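Local structure of protein male-specific lethal-3 (Drosophila melanogaster, 3M9Q) at residues G23-C28 / L82-E87. The protein recognises a trimethyl-lysine mark on the histone H3 tail through its chromodomain, as part of the male-specific lethal complex that raises transcription of the single male X chromosome. The protein carries 1 engineered substitution. Numbering follows the deposited sequence.
Sequences GEIVLC and LKDTEE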
loop_
_atom_site.group_PDB
_atom_site.type_symbol
_atom_site.label_atom_id
_atom_site.label_comp_id
_atom_site.label_asym_id
_atom_site.label_seq_id
_atom_site.Cartn_x
_atom_site.Cartn_y
_atom_site.Cartn_z
ATOM N N GLY A 23 8.901 -8.441 1.522
ATOM C CA GLY A 23 10.141 -7.753 1.854
ATOM C C GLY A 23 10.296 -6.402 1.193
ATOM O O GLY A 23 11.136 -5.610 1.590
ATOM N N GLU A 24 9.489 -6.142 0.175
ATOM C CA GLU A 24 9.573 -4.873 -0.571
ATOM C C GLU A 24 9.139 -3.686 0.272
ATOM O O GLU A 24 8.183 -3.771 1.044
ATOM C CB GLU A 24 8.691 -4.951 -1.820
ATOM C CG GLU A 24 8.929 -3.848 -2.821
ATOM C CD GLU A 24 8.112 -4.002 -4.083
ATOM O OE1 GLU A 24 7.336 -4.969 -4.202
ATOM O OE2 GLU A 24 8.245 -3.149 -4.982
ATOM N N ILE A 25 9.848 -2.580 0.108
ATOM C CA ILE A 25 9.417 -1.300 0.664
ATOM C C ILE A 25 8.487 -0.656 -0.348
ATOM O O ILE A 25 8.821 -0.538 -1.524
ATOM C CB ILE A 25 10.596 -0.350 0.966
ATOM C CG1 ILE A 25 11.607 -1.003 1.913
ATOM C CG2 ILE A 25 10.072 0.959 1.565
ATOM C CD1 ILE A 25 11.021 -1.508 3.218
ATOM N N VAL A 26 7.309 -0.275 0.123
ATOM C CA VAL A 26 6.266 0.328 -0.710
ATOM C C VAL A 26 5.684 1.537 0.007
ATOM O O VAL A 26 5.856 1.701 1.213
ATOM C CB VAL A 26 5.147 -0.694 -1.032
ATOM C CG1 VAL A 26 5.712 -1.896 -1.802
ATOM C CG2 VAL A 26 4.421 -1.141 0.252
ATOM N N LEU A 27 5.003 2.391 -0.735
ATOM C CA LEU A 27 4.352 3.550 -0.143
ATOM C C LEU A 27 2.848 3.324 -0.200
ATOM O O LEU A 27 2.307 2.986 -1.253
ATOM C CB LEU A 27 4.759 4.834 -0.873
ATOM C CG LEU A 27 6.273 5.014 -1.064
ATOM C CD1 LEU A 27 6.583 6.322 -1.788
ATOM C CD2 LEU A 27 7.064 4.928 0.243
ATOM N N CYS A 28 2.186 3.480 0.933
ATOM C CA CYS A 28 0.769 3.148 1.065
ATOM C C CYS A 28 -0.062 4.390 1.334
ATOM O O CYS A 28 0.209 5.145 2.259
ATOM C CB CYS A 28 0.566 2.165 2.227
ATOM S SG CYS A 28 -1.143 1.577 2.429
ATOM N N LEU A 82 2.183 2.123 -3.904
ATOM C CA LEU A 82 3.093 2.660 -4.912
ATOM C C LEU A 82 4.483 2.090 -4.740
ATOM O O LEU A 82 4.950 1.882 -3.625
ATOM C CB LEU A 82 3.183 4.179 -4.814
ATOM C CG LEU A 82 1.931 4.993 -5.144
ATOM C CD1 LEU A 82 2.152 6.468 -4.839
ATOM C CD2 LEU A 82 1.499 4.799 -6.594
ATOM N N LYS A 83 5.150 1.888 -5.864
ATOM C CA LYS A 83 6.563 1.515 -5.875
ATOM C C LYS A 83 7.434 2.612 -5.263
ATOM O O LYS A 83 7.134 3.793 -5.372
ATOM C CB LYS A 83 7.019 1.230 -7.305
ATOM C CG LYS A 83 6.398 -0.014 -7.929
ATOM C CD LYS A 83 7.004 -1.270 -7.361
ATOM C CE LYS A 83 6.343 -2.529 -7.891
ATOM N NZ LYS A 83 7.049 -3.733 -7.392
ATOM N N ASP A 84 8.521 2.181 -4.636
ATOM C CA ASP A 84 9.432 3.067 -3.883
ATOM C C ASP A 84 10.450 3.759 -4.784
ATOM O O ASP A 84 11.651 3.727 -4.542
ATOM C CB ASP A 84 10.147 2.248 -2.814
ATOM C CG ASP A 84 10.859 3.102 -1.788
ATOM O OD1 ASP A 84 10.487 4.287 -1.631
ATOM O OD2 ASP A 84 11.789 2.565 -1.148
ATOM N N THR A 85 9.949 4.372 -5.842
ATOM C CA THR A 85 10.765 5.140 -6.793
ATOM C C THR A 85 11.041 6.542 -6.272
ATOM O O THR A 85 10.345 7.049 -5.404
ATOM C CB THR A 85 10.036 5.289 -8.129
ATOM O OG1 THR A 85 8.823 6.010 -7.888
ATOM C CG2 THR A 85 9.736 3.926 -8.767
ATOM N N GLU A 86 12.056 7.186 -6.827
ATOM C CA GLU A 86 12.376 8.561 -6.452
ATOM C C GLU A 86 11.166 9.467 -6.659
ATOM O O GLU A 86 10.866 10.335 -5.834
ATOM C CB GLU A 86 13.590 9.079 -7.241
ATOM C CG GLU A 86 13.789 10.602 -7.204
ATOM C CD GLU A 86 14.149 11.187 -5.844
ATOM O OE1 GLU A 86 14.280 10.438 -4.857
ATOM O OE2 GLU A 86 14.297 12.429 -5.784
ATOM N N GLU A 87 10.458 9.241 -7.753
ATOM C CA GLU A 87 9.323 10.095 -8.095
ATOM C C GLU A 87 8.217 9.957 -7.044
ATOM O O GLU A 87 7.612 10.943 -6.622
ATOM C CB GLU A 87 8.806 9.781 -9.504
ATOM C CG GLU A 87 9.787 10.203 -10.618
ATOM C CD GLU A 87 11.154 9.510 -10.529
ATOM O OE1 GLU A 87 11.199 8.263 -10.399
ATOM O OE2 GLU A 87 12.189 10.224 -10.593
HETATM O O HOH W 1 9.069 -0.647 -4.256
#
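An antiparallel strand pair at the edge of the chromodomain sheet joins Leu27 to Leu82 as a hydrogen-bonded pair. Leu27 N gives a nearly straight bond to Leu82 O (2.9 Å, N-H...O 175°). The return bond, Leu82 N to Leu27 O at 2.8 Å, is more bent at 152°. Both side chains rise from the same sheet face, CB to CB 4.3 Å, and helix 86-100 covers this face, Asn88 touching both leucines, Gln92 meeting Leu27 and Leu91 meeting Leu82. Strand 81-83 is an outermost strand of the antiparallel sheet, next to 25-29, just before the chain turns into the C-terminal helix of the chromodomain.

At Ile25 and Asp84 a water takes the place of a direct backbone bond: it donates to Ile25 O and to Glu24 OE2 (both 2.7 Å), and accepts from Asp84 N (2.9 Å). Glu24 reaches it with CG anti to the backbone N (chi1 -167°) and an extended chain. Lys83 NZ donates to Glu24 OE2 at 2.8 Å, on the syn lone pair, in a salt bridge, the two side chains crossing at about a right angle; NZ also bonds Leu19 O. Glu24 OE1 accepts from His21 N. An alanine here would probably leave the ammonium with Leu19 O but no carboxylate, and deprive the water and His21 N of an acceptor. Asp84, whose carboxylate pairs with Arg89, lies alongside Ile25, with OD2 3.6 Å from Ile25 CG2.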